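Local coordinates for putative ketosteroid isomerase (Parabacteroides distasonis ATCC 8503, PDB 3KE7), which is a putative ketosteroid isomerase of the SnoaL-like family that probably binds a small hydrophobic ligand in its cone-shaped fold, at the interface of chains A and B. Coordinates in Å, arbitrary orientation; residue numbers count along the deposited sequence, not the author numbering. Chains: chain A/B, Putative ketosteroid isomerase.

Contact 1: the interface of chains A and B. Residues chain A 48, 129, 132-133; chain B 48, 129, 132-133.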
loop_
_atom_site.group_PDB
_atom_site.type_symbol
_atom_site.label_atom_id
_atom_site.label_comp_id
_atom_site.label_asym_id
_atom_site.label_seq_id
_atom_site.Cartn_x
_atom_site.Cartn_y
_atom_site.Cartn_z
ATOM N N PRO A 48 6.894 2.856 10.500
ATOM C CA PRO A 48 6.794 2.266 11.861
ATOM C C PRO A 48 6.858 3.219 13.008
ATOM O O PRO A 48 6.646 2.764 14.128
ATOM C CB PRO A 48 7.969 1.286 11.925
ATOM C CG PRO A 48 8.223 0.970 10.475
ATOM C CD PRO A 48 7.939 2.208 9.708
ATOM N N TYR A 129 8.584 -2.776 8.821
ATOM C CA TYR A 129 9.695 -3.696 8.995
ATOM C C TYR A 129 9.280 -5.093 8.679
ATOM O O TYR A 129 8.151 -5.488 8.964
ATOM C CB TYR A 129 10.147 -3.686 10.447
ATOM C CG TYR A 129 10.659 -2.381 10.976
ATOM C CD1 TYR A 129 11.665 -1.687 10.339
ATOM C CD2 TYR A 129 10.149 -1.857 12.161
ATOM C CE1 TYR A 129 12.153 -0.500 10.882
ATOM C CE2 TYR A 129 10.629 -0.683 12.690
ATOM C CZ TYR A 129 11.611 -0.021 12.047
ATOM O OH TYR A 129 12.081 1.147 12.630
ATOM N N PRO A 132 9.180 -7.480 12.657
ATOM C CA PRO A 132 9.802 -6.651 13.700
ATOM C C PRO A 132 9.778 -7.282 15.093
ATOM O O PRO A 132 10.639 -6.959 15.918
ATOM C CB PRO A 132 8.949 -5.415 13.717
ATOM C CG PRO A 132 7.684 -5.803 13.134
ATOM C CD PRO A 132 7.972 -6.845 12.113
ATOM N N LEU A 133 8.779 -8.117 15.358
ATOM C CA LEU A 133 8.631 -8.791 16.669
ATOM C C LEU A 133 8.842 -10.306 16.538
ATOM O O LEU A 133 8.902 -11.017 17.559
ATOM C CB LEU A 133 7.262 -8.481 17.260
ATOM C CG LEU A 133 6.923 -6.987 17.357
ATOM C CD1 LEU A 133 5.497 -6.764 17.846
ATOM C CD2 LEU A 133 7.950 -6.245 18.241
ATOM N N PRO B 48 3.095 -8.564 9.293
ATOM C CA PRO B 48 4.315 -8.594 10.111
ATOM C C PRO B 48 4.915 -9.935 10.367
ATOM O O PRO B 48 5.995 -9.971 10.975
ATOM C CB PRO B 48 3.854 -7.967 11.437
ATOM C CG PRO B 48 2.720 -7.114 11.067
ATOM C CD PRO B 48 2.001 -7.905 10.029
ATOM N N TYR B 129 2.104 -3.347 12.124
ATOM C CA TYR B 129 1.811 -2.878 13.473
ATOM C C TYR B 129 2.099 -1.400 13.587
ATOM O O TYR B 129 3.022 -0.897 13.006
ATOM C CB TYR B 129 2.678 -3.581 14.502
ATOM C CG TYR B 129 2.507 -5.071 14.574
ATOM C CD1 TYR B 129 1.268 -5.632 14.748
ATOM C CD2 TYR B 129 3.631 -5.912 14.580
ATOM C CE1 TYR B 129 1.116 -7.028 14.888
ATOM C CE2 TYR B 129 3.481 -7.308 14.722
ATOM C CZ TYR B 129 2.220 -7.828 14.838
ATOM O OH TYR B 129 2.052 -9.193 15.002
ATOM N N PRO B 132 5.715 -0.689 16.369
ATOM C CA PRO B 132 6.051 -1.963 17.002
ATOM C C PRO B 132 7.260 -1.874 17.905
ATOM O O PRO B 132 7.332 -2.659 18.877
ATOM C CB PRO B 132 6.347 -2.892 15.814
ATOM C CG PRO B 132 6.683 -1.972 14.678
ATOM C CD PRO B 132 5.815 -0.770 14.904
ATOM N N LEU B 133 8.204 -0.976 17.587
ATOM C CA LEU B 133 9.404 -0.786 18.406
ATOM C C LEU B 133 9.272 0.476 19.267
ATOM O O LEU B 133 10.194 1.308 19.333
ATOM C CB LEU B 133 10.661 -0.760 17.532
ATOM C CG LEU B 133 10.786 -1.968 16.585
ATOM C CD1 LEU B 133 12.147 -1.961 15.899
ATOM C CD2 LEU B 133 10.550 -3.293 17.280
HETATM O O HOH W 1 6.565 -9.373 13.761
HETATM O O HOH W 2 8.332 1.253 15.745
#
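Each tyrosine ring at this two-fold patch, in a SnoaL-like protein paired in the deposited assembly, has a proline of its own chain on one face and, on the opposite side, a leucine methyl of the partner, above the plane but outside the rim near CE2. CG of B:Pro48 sits 3.7 Å above the plane of the B:Tyr129 ring, over its centre, whereas A:Pro48 lies toward the rim of A:Tyr129. At CE2 of B:Tyr129 the methyl CD1 of A:Leu133 arrives 3.8 Å away, the two side chains crossing obliquely; CE2 of A:Tyr129 and CD1 of B:Leu133 repeat this. A chi1 of -62° turns the A:Tyr129 ring beside its backbone N, at the end of strand 120-129. The second methyls meet near the axis, CD2 of A:Leu133 lying 4.0 Å from CD2 of B:Leu133 as the leucines slide past each other in opposite directions. A branched leucine suits this place because one methyl serves the ring and the other its twin; an alanine at A:Leu133 would probably loosen the patch, since both methyl contacts would go. Next to the leucines along the chain, the rings of A:Pro132 and B:Pro132 cross obliquely, rigid apolar wedges with their CB atoms 4.2 Å apart. Water supplies the polar links: water 1 is 3.0 Å from N of A:Leu133 and 2.9 Å from the carbonyl O of B:Pro48, and water 2 bridges B:Leu133 N and A:Pro48 O likewise.

Contact 2: the interface of chains A and B. Residues chain A 94, 105, 107, 130-131; chain B 46-53.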
loop_
_atom_site.group_PDB
_atom_site.type_symbol
_atom_site.label_atom_id
_atom_site.label_comp_id
_atom_site.label_asym_id
_atom_site.label_seq_id
_atom_site.Cartn_x
_atom_site.Cartn_y
_atom_site.Cartn_z
ATOM N N ASN A 94 10.332 -5.976 -1.234
ATOM C CA ASN A 94 11.112 -6.023 -0.021
ATOM C C ASN A 94 12.426 -5.288 -0.259
ATOM O O ASN A 94 12.917 -5.196 -1.385
ATOM C CB ASN A 94 11.342 -7.460 0.412
ATOM C CG ASN A 94 10.053 -8.122 0.944
ATOM O OD1 ASN A 94 9.367 -8.891 0.226
ATOM N ND2 ASN A 94 9.672 -7.760 2.158
ATOM N N LYS A 105 15.548 -4.699 7.216
ATOM C CA LYS A 105 14.747 -5.306 6.165
ATOM C C LYS A 105 13.337 -4.743 6.233
ATOM O O LYS A 105 12.704 -4.728 7.297
ATOM C CB LYS A 105 14.783 -6.824 6.254
ATOM C CG LYS A 105 16.200 -7.329 6.046
ATOM C CD LYS A 105 16.347 -8.832 5.936
ATOM C CE LYS A 105 17.823 -9.182 5.631
ATOM N NZ LYS A 105 18.034 -10.666 5.592
ATOM N N ASN A 107 9.427 -3.945 4.182
ATOM C CA ASN A 107 8.290 -4.142 3.273
ATOM C C ASN A 107 7.875 -2.793 2.770
ATOM O O ASN A 107 7.831 -1.819 3.562
ATOM C CB ASN A 107 7.097 -4.686 4.064
ATOM C CG ASN A 107 7.368 -5.994 4.734
ATOM O OD1 ASN A 107 7.842 -6.937 4.131
ATOM N ND2 ASN A 107 6.987 -6.081 6.014
ATOM N N VAL A 130 10.225 -5.888 8.191
ATOM C CA VAL A 130 10.035 -7.338 8.071
ATOM C C VAL A 130 10.147 -7.934 9.457
ATOM O O VAL A 130 11.151 -7.758 10.151
ATOM C CB VAL A 130 11.035 -7.967 7.127
ATOM C CG1 VAL A 130 10.917 -9.494 7.139
ATOM C CG2 VAL A 130 10.786 -7.475 5.703
ATOM N N LYS A 131 9.097 -8.630 9.879
ATOM C CA LYS A 131 9.089 -9.377 11.147
ATOM C C LYS A 131 9.735 -8.628 12.309
ATOM O O LYS A 131 10.694 -9.122 12.917
ATOM C CB LYS A 131 9.755 -10.738 10.933
ATOM C CG LYS A 131 9.025 -11.595 9.932
ATOM C CD LYS A 131 9.641 -12.957 9.737
ATOM C CE LYS A 131 9.374 -13.853 10.916
ATOM N NZ LYS A 131 9.994 -15.145 10.721
ATOM N N PHE B 46 1.366 -8.332 2.371
ATOM C CA PHE B 46 2.324 -8.227 3.437
ATOM C C PHE B 46 1.623 -8.235 4.793
ATOM O O PHE B 46 0.566 -7.638 4.966
ATOM C CB PHE B 46 3.055 -6.869 3.445
ATOM C CG PHE B 46 3.853 -6.508 2.229
ATOM C CD1 PHE B 46 5.210 -6.826 2.120
ATOM C CD2 PHE B 46 3.307 -5.722 1.233
ATOM C CE1 PHE B 46 5.992 -6.354 1.047
ATOM C CE2 PHE B 46 4.134 -5.291 0.152
ATOM C CZ PHE B 46 5.436 -5.590 0.092
ATOM N N ASP B 47 2.293 -8.831 5.781
ATOM C CA ASP B 47 1.903 -8.653 7.173
ATOM C C ASP B 47 3.157 -8.857 8.016
ATOM O O ASP B 47 4.182 -9.228 7.493
ATOM C CB ASP B 47 0.691 -9.499 7.641
ATOM C CG ASP B 47 0.993 -10.961 7.882
ATOM O OD1 ASP B 47 2.135 -11.362 8.211
ATOM O OD2 ASP B 47 -0.010 -11.761 7.864
ATOM N N PRO B 48 3.095 -8.564 9.293
ATOM C CA PRO B 48 4.315 -8.594 10.111
ATOM C C PRO B 48 4.915 -9.935 10.367
ATOM O O PRO B 48 5.995 -9.971 10.975
ATOM C CB PRO B 48 3.854 -7.967 11.437
ATOM C CG PRO B 48 2.720 -7.114 11.067
ATOM C CD PRO B 48 2.001 -7.905 10.029
ATOM N N SER B 49 4.278 -11.017 9.926
ATOM C CA SER B 49 4.851 -12.335 10.184
ATOM C C SER B 49 5.625 -12.897 9.004
ATOM O O SER B 49 6.269 -13.916 9.134
ATOM C CB SER B 49 3.764 -13.326 10.544
ATOM O OG SER B 49 3.093 -13.716 9.383
ATOM N N LEU B 50 5.605 -12.208 7.883
ATOM C CA LEU B 50 6.215 -12.756 6.686
ATOM C C LEU B 50 7.621 -12.250 6.429
ATOM O O LEU B 50 7.891 -11.076 6.478
ATOM C CB LEU B 50 5.347 -12.424 5.464
ATOM C CG LEU B 50 3.916 -12.938 5.456
ATOM C CD1 LEU B 50 3.119 -12.341 4.259
ATOM C CD2 LEU B 50 3.927 -14.461 5.425
ATOM N N GLU B 51 8.499 -13.168 6.043
ATOM C CA GLU B 51 9.834 -12.810 5.713
ATOM C C GLU B 51 9.943 -12.147 4.330
ATOM O O GLU B 51 10.863 -11.378 4.083
ATOM C CB GLU B 51 10.694 -14.062 5.742
ATOM C CG GLU B 51 12.125 -13.841 5.526
ATOM C CD GLU B 51 12.778 -13.002 6.598
ATOM O OE1 GLU B 51 12.473 -13.215 7.773
ATOM O OE2 GLU B 51 13.634 -12.184 6.248
ATOM N N THR B 52 9.018 -12.501 3.442
ATOM C CA THR B 52 8.941 -11.881 2.107
ATOM C C THR B 52 7.469 -11.832 1.705
ATOM O O THR B 52 6.647 -12.624 2.227
ATOM C CB THR B 52 9.812 -12.694 1.105
ATOM O OG1 THR B 52 9.962 -11.920 -0.062
ATOM C CG2 THR B 52 9.175 -14.065 0.774
ATOM N N LYS B 53 7.126 -10.918 0.827
ATOM C CA LYS B 53 5.728 -10.752 0.483
ATOM C C LYS B 53 5.122 -11.990 -0.213
ATOM O O LYS B 53 5.818 -12.762 -0.901
ATOM C CB LYS B 53 5.481 -9.490 -0.381
ATOM C CG LYS B 53 6.002 -9.595 -1.829
ATOM C CD LYS B 53 6.081 -8.252 -2.425
ATOM C CE LYS B 53 6.374 -8.238 -3.916
ATOM N NZ LYS B 53 7.568 -9.070 -4.255
HETATM O O HOH W 3 6.972 -8.710 7.630
HETATM O O HOH W 4 7.470 -9.551 3.920
HETATM O O HOH W 5 9.644 -9.080 -2.452
#
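Direct hydrogen bonds centre on A:Asn94, which reaches from strand 88-99 of this SnoaL-like sheet to the loop after strand 43-46 of the partner. Its amide oxygen OD1 accepts from both the backbone N of B:Lys53 at 3.1 Å, in the carbonyl plane on a lone pair and fairly straight (159° at H), and OG1 of B:Thr52, which stands above that plane. ND2 donates to OD1 of A:Asn107 at 2.8 Å, a bent bond that helps fix the flip of the A:Asn94 amide. Asparagine suits the place by offering acceptor and donor together. Within the loop, OD1 of B:Asp47 accepts from both N and OG of B:Ser49, bracing the turn.

Water extends the network. Water 3 joins A:Asn107 ND2 and A:Lys131 N to the carbonyls of B:Asp47 and B:Leu50; water 4 lies 2.6 Å from A:Asn107 OD1 and also meets B:Leu50 O; water 5 links A:Asn94 OD1 to B:Lys53 NZ.

In the packing, CB of A:Asn107 is 3.5 Å from CD1 of B:Phe46, amide and ring planes 53° apart; CB of B:Lys53 lies over one ring face, toward its rim. Methyl CG1 of A:Val130 rests 3.8 Å from CA of B:Glu51. The aliphatic CD of A:Lys131 packs 4.0 Å from the same CA, so a long lysine suits the place, lying over the loop with its ammonium end beyond.

Opposite charges lie near each other without touching: A:Lys131 NZ stays 4.3 Å from OE1 of B:Glu51, so any attraction is probably modest.

The C-alpha centres of contact 1 and contact 2 lie about 10 Å apart, and B:Pro48 belongs to both. The chain-A residues are also continuous: strand 120-129 ends in contact 1, residues 130-131 enter contact 2, and residues 132-133 return to contact 1. The same C-terminal stretch therefore joins an apolar patch near the two-fold axis to a more polar, watered patch farther out. Because the interface is symmetric, contact 2 recurs with the chains exchanged, flanking contact 1. Such a continuous, mutual arrangement is consistent with a stable dimer, although the structure alone does not show that it forms in solution.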